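Yeast Cdc13 OB4 (Candida glabrata, PDB 3RMH) forms, as the C-terminal OB4 domain of a telomere protein that probably binds DNA, a dimer of OB folds. Local coordinates at residues Thr3-Thr6 with Gln7-Val10; Asn15-Gln18 with Leu19-Gln23; Leu55-Val58 with Gly59-Val62; Leu87-Asp90 with Ile91-Pro94; Cys122-Gln125 with Glu126-Gln130. The protein carries 2 engineered substitutions. One frame throughout, in Å; residues are numbered along the deposited sequence.

Overall arrangement
The five contacts follow one another along the chain, each a local turn or helix start, so none nests in or crosses another. Interaction 1 turns the N-terminal tail into strand 9-11, which pairs with strand 28-42. Interaction 2 comes next, on the short helix 16-19 and the turn leaving it. Interaction 3 makes the turn at the tip of the long loop between strands 46-52 and 68-73; like interaction 2, it reaches the second subunit, their centres about 20 Å apart. Interaction 4 lies in the loop between helix 75-82 and strand 99-108. Interaction 5 begins helix 124-134, which packs against interaction 4 through Ile91 and the Ile124-Arg128 pair.

Interaction 1. Residues Thr3-Thr6 with Gln7-Val10; sequences TDIT and QYEV
Asp4 OD1 is gripped twice by Thr6 and Ile5 O receives the N-H of Tyr8, so that an Asx turn, its main-chain bond weak, runs into a beta turn just ahead of strand 9-11. The hydroxyl Thr6 OG1 donates to Asp4 OD1 at 2.6 Å, arriving on the syn side of the carboxylate and 22° out of its plane. The companion bond from Thr6 N to the same oxygen is long, 3.4 Å. Thr6 OG1 reaches the acid because chi1 of 57° sets it between the backbone N and the carbonyl carbon of its own residue. One step later Tyr8 N donates to Ile5 O at 3.2 Å from above the carbonyl plane, bent to 143° at the hydrogen, and this closes the reversal. The Tyr8 ring folds back against the Asp4-Ile5 backbone. Ile5 CA sits over one ring face, 4.0 Å from the centroid, in a CH-pi contact displaced toward the rim, while the side chains of Ile5 and Tyr8 cross at about a right angle. Both rest on Ile29 of strand 28-42, and Ile5 also touches Phe105 of strand 99-108, which seats the N-terminal tail on the sheet. On the same side of the ring as Ile5 CA, Asp4 O approaches Tyr8 CE2 obliquely at 3.6 Å, and Ile5 CG2 lies 4.2 Å from Tyr8 CE1.

Interaction 2. Residues Asn15-Gln18 with Leu19-Gln23; sequences NISQ and LNHLQ
A short N-capped helix, 16-19, runs into a type I beta turn from Leu19 to Leu22, and the first bond from one half to the other joins Leu19 N to Asn15 O at 3.0 Å. Asn15 is the cap: its OD1 accepts Gln18 N at 3.1 Å, the donor standing well above the amide carbonyl plane. The following bond, Asn20 N to Ile16 O at 2.9 Å, is almost collinear with the carbonyl, as in regular alpha-helix. His21 N instead makes an i to i+3 bond to Gln18 O at 3.2 Å, entering from above the carbonyl plane. The turn itself is closed by Leu22 N bonding to Leu19 O. Ile16 and Asn20, a helical turn apart, run alongside each other, with Ile16 CG2 3.7 Å from Asn20 ND2. That amide nitrogen is held by Val65 O and Ile67 O, while Ile16 and Leu19 pack on strand 28-42 of the OB-fold barrel. His21 serves the dimer. Its CG lies anti to its own carbonyl carbon (chi1 -83°), which swings the imidazole back along the helix until Ser17 O meets its edge in the ring plane, 3.1 Å from His21 CD2. This short approach, probably a C-H...O contact, may help fix the rotation of the ring, together with the NE2 bond: NE2 hydrogen-bonds NE2 of His21 of the second subunit, the two ring planes inclined by about 30°, and His21 also packs on Ser17 of that subunit.

Interaction 3. Residues Leu55-Val58 with Gly59-Val62; sequences LPLV and GKYV. Engineered in segment 55-58: Leu57 (natural residue Met).
Pro56 lays its CB against the Lys60 backbone and side chain, 3.9 Å from Lys60 O and 4.2 Å from Lys60 CB, bridging the arms of a tight turn within the long loop between strands 46-52 and 68-73. At the tip the chain makes a type II beta turn from Leu57 to Lys60. Lys60 N donates to Leu57 O at 2.9 Å, tilted 28° from the carbonyl plane. Gly59 occupies the third position of the turn with a positive phi of 61°, a conformation that favours glycine. Packing is tight on the Lys60 side, where CB comes within 3.0 Å of Leu57 O. Chi1 of Lys60, -108°, falls off the staggered positions and the chain bends at chi2, which brings Lys60 CD to 3.6 Å from Val58 O while the ammonium end leads away. Leu57, an engineered residue, adds a loose apolar touch of CD1 on Lys60 CG. Beyond the turn, Tyr61 makes a cation-pi contact with Arg113 of the second subunit, and Pro56 packs on the same arginine. The turn is thus held across by one backbone bond and a few van der Waals touches, while its ring and proline meet a charged group of the other subunit.

Interaction 4. Residues Leu87-Asp90 with Ile91-Pro94; sequences LTMD and IFTP
Ile91 presses its CG1 against Thr88 O at 3.3 Å, and the neighbouring Phe92 turns its ring edge toward Met89 O. Chi1 of Ile91, 71°, places CG1 between its own N and carbonyl carbon; there it lies both beside Thr88 O and over one face of the Phe92 ring, offset toward the rim. Ile91 CG2 reaches Thr88 OG1, and these two side chains cross at about a right angle. Leu87 CD1 also meets the edge of the Phe92 ring near its plane, 4.2 Å from Phe92 CE2. Met89 SD completes the set with an oblique Met-aromatic contact, 5.5 Å from the Phe92 centroid. Holding these groups are three successive i to i+3 backbone bonds, the 3-10 pattern: Ile91 N to Thr88 O, Phe92 N to Met89 O at 3.0 Å, and Thr93 N to Asp90 O at 3.2 Å. All three donors stand above the carbonyl planes of their acceptors. On the polar side one water donates to Asp90 OD1 at 3.0 Å and is hydrogen-bonded to Thr93 OG1 at 2.8 Å, linking the two side chains across the turn. Farther out, Phe92 packs on Val39 and Ile41 of strand 28-42 and on Ile47, whereas Ile91 lies against Ile124 and Arg128 of helix 124-134. The turn is thus amphipathic: Phe92 and Leu87 face the barrel strands and Ile91 the C-terminal helix, while the Asp90 carboxylate and the Thr93 hydroxyl are joined through water.

Interaction 5. Residues Cys122-Gln125 with Glu126-Gln130; sequences CTIQ and ELRLQ
Arg128 runs back along helix 124-134 over Ile124, touching it almost from base to tip. Its CB lies 3.4 Å from Ile124 O, and CG, anti to its own carbonyl carbon at chi1 -81°, comes closer still, 3.3 Å from the same oxygen. CD keeps beside it. The chain is extended from CG to NE, so that the guanidinium arrives flat over the isoleucine: Ile124 CG1 is 3.7 Å from NE and stands over one face of the group, toward its rim. At the tip NH1 forms a salt bridge with Glu85. Ile124 O meanwhile accepts Arg128 N at 2.9 Å, so the oxygen flanked by the arginine methylenes is also bonded to its amide. The neighbouring helical bonds follow the same spacing, Leu127 N to Thr123 O and Leu129 N to Gln125 O. At the start of the helix Thr123, the N-cap, offers OG1 to Glu126 N at 3.0 Å, with 157° at the hydrogen, and the hydroxyl also presses on Glu126 CB. The Glu126 carboxylate leads away to Gln130, whose NE2 donates to the syn lone pair of OE1 at 2.9 Å. Thr123 N is buried with no partner in the model. Cys122 SG rests on Leu127 CD1 at 4.0 Å, and both residues pack on Phe81 of helix 75-82, while Gln125 NE2 bonds to Leu82 O. A threonine N-cap feeding consecutive i to i+4 bonds is the classic start of an alpha-helix, here the C-terminal helix of the OB4 domain.

Interaction 1. Residues Thr3-Thr6 with Gln7-Val10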
loop_
_atom_site.group_PDB
_atom_site.type_symbol
_atom_site.label_atom_id
_atom_site.label_comp_id
_atom_site.label_asym_id
_atom_site.label_seq_id
_atom_site.Cartn_x
_atom_site.Cartn_y
_atom_site.Cartn_z
ATOM N N THR B 3 6.448 5.326 20.378
ATOM C CA THR B 3 6.752 6.620 19.774
ATOM C C THR B 3 6.119 7.715 20.618
ATOM O O THR B 3 4.985 7.572 21.082
ATOM C CB THR B 3 6.223 6.740 18.337
ATOM O OG1 THR B 3 7.049 5.968 17.458
ATOM C CG2 THR B 3 6.237 8.196 17.885
ATOM N N ASP B 4 6.852 8.803 20.824
ATOM C CA ASP B 4 6.329 9.916 21.602
ATOM C C ASP B 4 5.485 10.833 20.728
ATOM O O ASP B 4 6.008 11.555 19.881
ATOM C CB ASP B 4 7.459 10.709 22.260
ATOM C CG ASP B 4 6.944 11.741 23.242
ATOM O OD1 ASP B 4 5.852 11.525 23.807
ATOM O OD2 ASP B 4 7.629 12.766 23.448
ATOM N N ILE B 5 4.175 10.792 20.942
ATOM C CA ILE B 5 3.245 11.624 20.190
ATOM C C ILE B 5 2.515 12.589 21.120
ATOM O O ILE B 5 1.514 13.208 20.740
ATOM C CB ILE B 5 2.201 10.763 19.480
ATOM C CG1 ILE B 5 1.440 9.931 20.515
ATOM C CG2 ILE B 5 2.872 9.869 18.455
ATOM C CD1 ILE B 5 0.047 9.535 20.068
ATOM N N THR B 6 3.022 12.710 22.343
ATOM C CA THR B 6 2.418 13.582 23.342
ATOM C C THR B 6 2.550 15.046 22.947
ATOM O O THR B 6 1.744 15.882 23.345
ATOM C CB THR B 6 3.047 13.367 24.731
ATOM O OG1 THR B 6 4.462 13.581 24.659
ATOM C CG2 THR B 6 2.781 11.951 25.210
ATOM N N GLN B 7 3.571 15.350 22.154
ATOM C CA GLN B 7 3.782 16.713 21.694
ATOM C C GLN B 7 2.817 17.087 20.567
ATOM O O GLN B 7 2.463 18.253 20.418
ATOM C CB GLN B 7 5.227 16.898 21.228
ATOM C CG GLN B 7 6.258 16.798 22.340
ATOM C CD GLN B 7 7.680 16.914 21.832
ATOM O OE1 GLN B 7 7.956 16.618 20.669
ATOM N NE2 GLN B 7 8.587 17.347 22.702
ATOM N N TYR B 8 2.371 16.092 19.802
ATOM C CA TYR B 8 1.630 16.330 18.563
ATOM C C TYR B 8 0.341 17.138 18.729
ATOM O O TYR B 8 -0.427 16.926 19.671
ATOM C CB TYR B 8 1.315 14.992 17.860
ATOM C CG TYR B 8 2.525 14.293 17.271
ATOM C CD1 TYR B 8 2.400 13.487 16.150
ATOM C CD2 TYR B 8 3.786 14.429 17.843
ATOM C CE1 TYR B 8 3.496 12.841 15.606
ATOM C CE2 TYR B 8 4.901 13.783 17.299
ATOM C CZ TYR B 8 4.743 12.992 16.183
ATOM O OH TYR B 8 5.815 12.337 15.627
ATOM N N GLU B 9 0.086 18.048 17.789
ATOM C CA GLU B 9 -1.201 18.723 17.764
ATOM C C GLU B 9 -2.231 17.940 16.952
ATOM O O GLU B 9 -1.937 17.388 15.886
ATOM C CB GLU B 9 -1.092 20.167 17.273
ATOM C CG GLU B 9 -0.235 20.382 16.058
ATOM C CD GLU B 9 -0.322 21.811 15.571
ATOM O OE1 GLU B 9 -1.211 22.544 16.057
ATOM O OE2 GLU B 9 0.490 22.203 14.709
ATOM N N VAL B 10 -3.441 17.903 17.474
ATOM C CA VAL B 10 -4.516 17.146 16.859
ATOM C C VAL B 10 -5.253 18.034 15.872
ATOM O O VAL B 10 -5.716 19.119 16.233
ATOM C CB VAL B 10 -5.503 16.660 17.926
ATOM C CG1 VAL B 10 -6.635 15.872 17.277
ATOM C CG2 VAL B 10 -4.769 15.820 18.960
#

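Interaction 2. Residues Asn15-Gln18 with Leu19-Gln23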
loop_
_atom_site.group_PDB
_atom_site.type_symbol
_atom_site.label_atom_id
_atom_site.label_comp_id
_atom_site.label_asym_id
_atom_site.label_seq_id
_atom_site.Cartn_x
_atom_site.Cartn_y
_atom_site.Cartn_z
ATOM N N ASN B 15 -8.218 15.140 4.053
ATOM C CA ASN B 15 -8.094 14.767 2.660
ATOM C C ASN B 15 -6.990 13.721 2.556
ATOM O O ASN B 15 -5.814 14.040 2.682
ATOM C CB ASN B 15 -7.799 15.982 1.783
ATOM C CG ASN B 15 -7.808 15.646 0.302
ATOM O OD1 ASN B 15 -7.340 14.586 -0.108
ATOM N ND2 ASN B 15 -8.348 16.551 -0.507
ATOM N N ILE B 16 -7.385 12.470 2.343
ATOM C CA ILE B 16 -6.447 11.352 2.316
ATOM C C ILE B 16 -5.423 11.504 1.200
ATOM O O ILE B 16 -4.238 11.218 1.396
ATOM C CB ILE B 16 -7.200 10.013 2.201
ATOM C CG1 ILE B 16 -7.614 9.541 3.596
ATOM C CG2 ILE B 16 -6.347 8.955 1.497
ATOM C CD1 ILE B 16 -8.497 8.302 3.576
ATOM N N SER B 17 -5.874 11.969 0.039
ATOM C CA SER B 17 -4.970 12.252 -1.071
ATOM C C SER B 17 -3.863 13.219 -0.647
ATOM O O SER B 17 -2.700 13.055 -1.026
ATOM C CB SER B 17 -5.742 12.842 -2.250
ATOM O OG SER B 17 -4.845 13.359 -3.220
ATOM N N GLN B 18 -4.228 14.220 0.146
ATOM C CA GLN B 18 -3.258 15.185 0.652
ATOM C C GLN B 18 -2.317 14.555 1.676
ATOM O O GLN B 18 -1.132 14.880 1.718
ATOM C CB GLN B 18 -3.962 16.404 1.259
ATOM C CG GLN B 18 -4.840 17.163 0.273
ATOM C CD GLN B 18 -5.368 18.477 0.832
ATOM O OE1 GLN B 18 -5.256 18.750 2.029
ATOM N NE2 GLN B 18 -5.942 19.300 -0.041
ATOM N N LEU B 19 -2.843 13.650 2.492
ATOM C CA LEU B 19 -2.041 12.991 3.511
ATOM C C LEU B 19 -0.997 12.086 2.872
ATOM O O LEU B 19 0.133 11.988 3.354
ATOM C CB LEU B 19 -2.926 12.173 4.449
ATOM C CG LEU B 19 -3.917 12.952 5.324
ATOM C CD1 LEU B 19 -4.693 12.002 6.208
ATOM C CD2 LEU B 19 -3.164 13.966 6.173
ATOM N N ASN B 20 -1.379 11.421 1.784
ATOM C CA ASN B 20 -0.457 10.511 1.096
ATOM C C ASN B 20 0.691 11.222 0.415
ATOM O O ASN B 20 1.672 10.589 0.026
ATOM C CB ASN B 20 -1.197 9.648 0.068
ATOM C CG ASN B 20 -1.860 8.450 0.701
ATOM O OD1 ASN B 20 -1.316 7.851 1.634
ATOM N ND2 ASN B 20 -3.043 8.093 0.201
ATOM N N HIS B 21 0.564 12.532 0.253
ATOM C CA HIS B 21 1.632 13.301 -0.395
ATOM C C HIS B 21 2.629 13.905 0.589
ATOM O O HIS B 21 3.704 14.358 0.183
ATOM C CB HIS B 21 1.057 14.386 -1.306
ATOM C CG HIS B 21 0.671 13.876 -2.663
ATOM N ND1 HIS B 21 1.505 13.960 -3.745
ATOM C CD2 HIS B 21 -0.453 13.241 -3.080
ATOM C CE1 HIS B 21 0.905 13.410 -4.798
ATOM N NE2 HIS B 21 -0.271 12.973 -4.422
ATOM N N LEU B 22 2.280 13.912 1.872
ATOM C CA LEU B 22 3.143 14.540 2.880
ATOM C C LEU B 22 4.511 13.864 2.902
ATOM O O LEU B 22 4.633 12.694 3.274
ATOM C CB LEU B 22 2.498 14.491 4.264
ATOM C CG LEU B 22 1.296 15.408 4.508
ATOM C CD1 LEU B 22 0.653 15.068 5.841
ATOM C CD2 LEU B 22 1.693 16.880 4.473
ATOM N N GLN B 23 5.525 14.620 2.495
ATOM C CA GLN B 23 6.887 14.127 2.323
ATOM C C GLN B 23 7.669 14.076 3.633
ATOM O O GLN B 23 8.527 13.217 3.827
ATOM C CB GLN B 23 7.630 15.028 1.335
ATOM C CG GLN B 23 9.054 14.585 1.039
ATOM C CD GLN B 23 9.270 14.272 -0.430
ATOM O OE1 GLN B 23 8.534 14.755 -1.293
ATOM N NE2 GLN B 23 10.280 13.458 -0.723
#

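Interaction 3. Residues Leu55-Val58 with Gly59-Val62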
loop_
_atom_site.group_PDB
_atom_site.type_symbol
_atom_site.label_atom_id
_atom_site.label_comp_id
_atom_site.label_asym_id
_atom_site.label_seq_id
_atom_site.Cartn_x
_atom_site.Cartn_y
_atom_site.Cartn_z
ATOM N N LEU B 55 -17.079 5.914 -0.361
ATOM C CA LEU B 55 -17.158 4.719 -1.183
ATOM C C LEU B 55 -17.366 5.163 -2.629
ATOM O O LEU B 55 -18.029 6.161 -2.879
ATOM C CB LEU B 55 -18.283 3.804 -0.704
ATOM C CG LEU B 55 -18.083 3.276 0.719
ATOM C CD1 LEU B 55 -19.334 2.564 1.225
ATOM C CD2 LEU B 55 -16.866 2.354 0.767
ATOM N N PRO B 56 -16.764 4.448 -3.589
ATOM C CA PRO B 56 -16.869 4.935 -4.972
ATOM C C PRO B 56 -18.292 4.823 -5.529
ATOM O O PRO B 56 -18.993 3.854 -5.223
ATOM C CB PRO B 56 -15.903 4.025 -5.743
ATOM C CG PRO B 56 -15.761 2.798 -4.898
ATOM C CD PRO B 56 -15.896 3.263 -3.472
ATOM N N LEU B 57 -18.706 5.806 -6.330
ATOM C CA LEU B 57 -20.036 5.783 -6.957
ATOM C C LEU B 57 -20.149 4.708 -8.043
ATOM O O LEU B 57 -19.150 4.107 -8.441
ATOM C CB LEU B 57 -20.388 7.145 -7.568
ATOM C CG LEU B 57 -20.031 8.438 -6.834
ATOM C CD1 LEU B 57 -18.571 8.797 -7.074
ATOM C CD2 LEU B 57 -20.941 9.563 -7.303
ATOM N N VAL B 58 -21.364 4.497 -8.544
ATOM C CA VAL B 58 -21.624 3.434 -9.516
ATOM C C VAL B 58 -20.685 3.463 -10.720
ATOM O O VAL B 58 -20.477 4.511 -11.338
ATOM C CB VAL B 58 -23.075 3.476 -10.033
ATOM C CG1 VAL B 58 -24.044 3.454 -8.874
ATOM C CG2 VAL B 58 -23.299 4.711 -10.894
ATOM N N GLY B 59 -20.130 2.299 -11.054
ATOM C CA GLY B 59 -19.198 2.181 -12.165
ATOM C C GLY B 59 -17.934 3.015 -12.016
ATOM O O GLY B 59 -17.264 3.315 -13.003
ATOM N N LYS B 60 -17.606 3.390 -10.783
ATOM C CA LYS B 60 -16.386 4.153 -10.506
ATOM C C LYS B 60 -15.343 3.305 -9.794
ATOM O O LYS B 60 -15.658 2.254 -9.242
ATOM C CB LYS B 60 -16.700 5.389 -9.664
ATOM C CG LYS B 60 -16.616 6.704 -10.419
ATOM C CD LYS B 60 -17.708 6.832 -11.461
ATOM C CE LYS B 60 -17.670 8.208 -12.111
ATOM N NZ LYS B 60 -18.628 8.325 -13.246
ATOM N N TYR B 61 -14.097 3.774 -9.807
ATOM C CA TYR B 61 -12.994 3.070 -9.165
ATOM C C TYR B 61 -12.283 3.994 -8.176
ATOM O O TYR B 61 -12.357 5.217 -8.297
ATOM C CB TYR B 61 -11.980 2.577 -10.215
ATOM C CG TYR B 61 -12.554 1.566 -11.171
ATOM C CD1 TYR B 61 -12.601 0.219 -10.837
ATOM C CD2 TYR B 61 -13.070 1.959 -12.402
ATOM C CE1 TYR B 61 -13.140 -0.711 -11.700
ATOM C CE2 TYR B 61 -13.610 1.035 -13.276
ATOM C CZ TYR B 61 -13.642 -0.299 -12.918
ATOM O OH TYR B 61 -14.175 -1.230 -13.777
ATOM N N VAL B 62 -11.596 3.412 -7.202
ATOM C CA VAL B 62 -10.771 4.215 -6.292
ATOM C C VAL B 62 -9.278 4.101 -6.637
ATOM O O VAL B 62 -8.704 3.005 -6.661
ATOM C CB VAL B 62 -11.003 3.848 -4.809
ATOM C CG1 VAL B 62 -10.700 2.391 -4.577
ATOM C CG2 VAL B 62 -10.147 4.715 -3.892
#

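Interaction 4. Residues Leu87-Asp90 with Ile91-Pro94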
loop_
_atom_site.group_PDB
_atom_site.type_symbol
_atom_site.label_atom_id
_atom_site.label_comp_id
_atom_site.label_asym_id
_atom_site.label_seq_id
_atom_site.Cartn_x
_atom_site.Cartn_y
_atom_site.Cartn_z
ATOM N N LEU B 87 -6.913 -13.073 17.156
ATOM C CA LEU B 87 -6.732 -12.440 15.854
ATOM C C LEU B 87 -7.228 -13.332 14.715
ATOM O O LEU B 87 -6.531 -14.259 14.300
ATOM C CB LEU B 87 -5.260 -12.080 15.623
ATOM C CG LEU B 87 -4.943 -11.411 14.279
ATOM C CD1 LEU B 87 -5.768 -10.139 14.073
ATOM C CD2 LEU B 87 -3.455 -11.101 14.148
ATOM N N THR B 88 -8.434 -13.052 14.223
ATOM C CA THR B 88 -8.962 -13.708 13.026
ATOM C C THR B 88 -9.582 -12.670 12.104
ATOM O O THR B 88 -9.948 -11.585 12.550
ATOM C CB THR B 88 -10.041 -14.741 13.361
ATOM O OG1 THR B 88 -11.113 -14.101 14.064
ATOM C CG2 THR B 88 -9.467 -15.856 14.216
ATOM N N MET B 89 -9.719 -12.999 10.823
ATOM C CA MET B 89 -10.314 -12.054 9.885
ATOM C C MET B 89 -11.752 -11.725 10.278
ATOM O O MET B 89 -12.255 -10.638 9.994
ATOM C CB MET B 89 -10.278 -12.601 8.460
ATOM C CG MET B 89 -10.579 -11.553 7.399
ATOM S SD MET B 89 -9.342 -10.230 7.366
ATOM C CE MET B 89 -7.885 -11.156 6.911
ATOM N N ASP B 90 -12.408 -12.667 10.941
ATOM C CA ASP B 90 -13.819 -12.509 11.265
ATOM C C ASP B 90 -14.094 -11.279 12.128
ATOM O O ASP B 90 -15.171 -10.691 12.044
ATOM C CB ASP B 90 -14.363 -13.769 11.941
ATOM C CG ASP B 90 -14.160 -15.016 11.095
ATOM O OD1 ASP B 90 -14.146 -14.900 9.847
ATOM O OD2 ASP B 90 -14.006 -16.111 11.675
ATOM N N ILE B 91 -13.137 -10.881 12.962
ATOM C CA ILE B 91 -13.394 -9.730 13.828
ATOM C C ILE B 91 -13.534 -8.442 13.026
ATOM O O ILE B 91 -14.127 -7.479 13.498
ATOM C CB ILE B 91 -12.334 -9.543 14.935
ATOM C CG1 ILE B 91 -11.001 -9.073 14.347
ATOM C CG2 ILE B 91 -12.212 -10.806 15.793
ATOM C CD1 ILE B 91 -9.947 -8.778 15.400
ATOM N N PHE B 92 -12.994 -8.422 11.808
ATOM C CA PHE B 92 -13.089 -7.222 10.980
ATOM C C PHE B 92 -14.374 -7.118 10.143
ATOM O O PHE B 92 -14.752 -6.035 9.695
ATOM C CB PHE B 92 -11.841 -7.084 10.107
ATOM C CG PHE B 92 -10.576 -6.964 10.913
ATOM C CD1 PHE B 92 -10.223 -5.758 11.500
ATOM C CD2 PHE B 92 -9.763 -8.064 11.114
ATOM C CE1 PHE B 92 -9.074 -5.646 12.251
ATOM C CE2 PHE B 92 -8.606 -7.954 11.869
ATOM C CZ PHE B 92 -8.264 -6.746 12.433
ATOM N N THR B 93 -15.053 -8.238 9.950
ATOM C CA THR B 93 -16.240 -8.263 9.080
ATOM C C THR B 93 -17.284 -7.168 9.338
ATOM O O THR B 93 -17.771 -6.546 8.390
ATOM C CB THR B 93 -16.908 -9.641 9.112
ATOM O OG1 THR B 93 -15.983 -10.605 8.595
ATOM C CG2 THR B 93 -18.183 -9.639 8.273
ATOM N N PRO B 94 -17.640 -6.927 10.616
ATOM C CA PRO B 94 -18.651 -5.896 10.878
ATOM C C PRO B 94 -18.187 -4.479 10.550
ATOM O O PRO B 94 -19.010 -3.573 10.471
ATOM C CB PRO B 94 -18.916 -6.032 12.389
ATOM C CG PRO B 94 -18.449 -7.415 12.739
ATOM C CD PRO B 94 -17.252 -7.634 11.850
HETATM O O HOH W 1 -16.593 -13.238 9.119
#

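Interaction 5. Residues Cys122-Gln125 with Glu126-Gln130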
loop_
_atom_site.group_PDB
_atom_site.type_symbol
_atom_site.label_atom_id
_atom_site.label_comp_id
_atom_site.label_asym_id
_atom_site.label_seq_id
_atom_site.Cartn_x
_atom_site.Cartn_y
_atom_site.Cartn_z
ATOM N N CYS B 122 -6.114 2.676 19.151
ATOM C CA CYS B 122 -7.145 1.989 18.388
ATOM C C CYS B 122 -7.256 0.563 18.918
ATOM O O CYS B 122 -6.245 -0.129 19.048
ATOM C CB CYS B 122 -6.760 1.990 16.910
ATOM S SG CYS B 122 -7.965 1.240 15.817
ATOM N N THR B 123 -8.469 0.128 19.254
ATOM C CA THR B 123 -8.674 -1.242 19.711
ATOM C C THR B 123 -9.905 -1.825 19.040
ATOM O O THR B 123 -10.785 -1.082 18.594
ATOM C CB THR B 123 -8.838 -1.355 21.250
ATOM O OG1 THR B 123 -10.091 -0.781 21.656
ATOM C CG2 THR B 123 -7.679 -0.681 21.993
ATOM N N ILE B 124 -9.979 -3.149 18.959
ATOM C CA ILE B 124 -11.169 -3.776 18.344
ATOM C C ILE B 124 -12.426 -3.523 19.183
ATOM O O ILE B 124 -13.525 -3.334 18.640
ATOM C CB ILE B 124 -10.971 -5.290 18.083
ATOM C CG1 ILE B 124 -12.171 -5.876 17.322
ATOM C CG2 ILE B 124 -10.746 -6.054 19.394
ATOM C CD1 ILE B 124 -12.286 -5.388 15.880
ATOM N N GLN B 125 -12.277 -3.503 20.505
ATOM C CA GLN B 125 -13.410 -3.191 21.376
ATOM C C GLN B 125 -13.938 -1.787 21.113
ATOM O O GLN B 125 -15.144 -1.576 21.039
ATOM C CB GLN B 125 -13.055 -3.351 22.857
ATOM C CG GLN B 125 -12.749 -4.778 23.277
ATOM C CD GLN B 125 -11.325 -5.204 22.944
ATOM O OE1 GLN B 125 -10.506 -4.403 22.481
ATOM N NE2 GLN B 125 -11.024 -6.474 23.186
ATOM N N GLU B 126 -13.039 -0.822 20.965
ATOM C CA GLU B 126 -13.471 0.542 20.699
ATOM C C GLU B 126 -14.150 0.698 19.327
ATOM O O GLU B 126 -15.112 1.440 19.203
ATOM C CB GLU B 126 -12.301 1.512 20.832
ATOM C CG GLU B 126 -12.744 2.919 21.159
ATOM C CD GLU B 126 -13.188 3.663 19.926
ATOM O OE1 GLU B 126 -12.683 3.322 18.833
ATOM O OE2 GLU B 126 -14.028 4.583 20.049
ATOM N N LEU B 127 -13.635 0.025 18.294
ATOM C CA LEU B 127 -14.262 0.087 16.973
ATOM C C LEU B 127 -15.638 -0.554 17.029
ATOM O O LEU B 127 -16.577 -0.102 16.365
ATOM C CB LEU B 127 -13.401 -0.619 15.912
ATOM C CG LEU B 127 -12.090 0.077 15.524
ATOM C CD1 LEU B 127 -11.227 -0.805 14.620
ATOM C CD2 LEU B 127 -12.360 1.425 14.870
ATOM N N ARG B 128 -15.755 -1.621 17.811
ATOM C CA ARG B 128 -17.047 -2.289 17.979
ATOM C C ARG B 128 -18.047 -1.361 18.661
ATOM O O ARG B 128 -19.232 -1.362 18.328
ATOM C CB ARG B 128 -16.893 -3.568 18.806
ATOM C CG ARG B 128 -16.392 -4.766 18.027
ATOM C CD ARG B 128 -16.062 -5.922 18.954
ATOM N NE ARG B 128 -15.576 -7.080 18.216
ATOM C CZ ARG B 128 -14.928 -8.098 18.770
ATOM N NH1 ARG B 128 -14.697 -8.102 20.076
ATOM N NH2 ARG B 128 -14.511 -9.106 18.017
ATOM N N LEU B 129 -17.556 -0.578 19.620
ATOM C CA LEU B 129 -18.399 0.381 20.325
ATOM C C LEU B 129 -18.861 1.472 19.374
ATOM O O LEU B 129 -20.024 1.858 19.400
ATOM C CB LEU B 129 -17.662 0.980 21.528
ATOM C CG LEU B 129 -18.483 1.827 22.503
ATOM C CD1 LEU B 129 -19.706 1.046 22.988
ATOM C CD2 LEU B 129 -17.622 2.274 23.673
ATOM N N GLN B 130 -17.957 1.954 18.513
ATOM C CA GLN B 130 -18.353 2.949 17.516
ATOM C C GLN B 130 -19.490 2.432 16.651
ATOM O O GLN B 130 -20.439 3.156 16.362
ATOM C CB GLN B 130 -17.182 3.359 16.621
ATOM C CG GLN B 130 -16.129 4.223 17.285
ATOM C CD GLN B 130 -15.131 4.739 16.265
ATOM O OE1 GLN B 130 -15.496 5.055 15.141
ATOM N NE2 GLN B 130 -13.872 4.813 16.647
#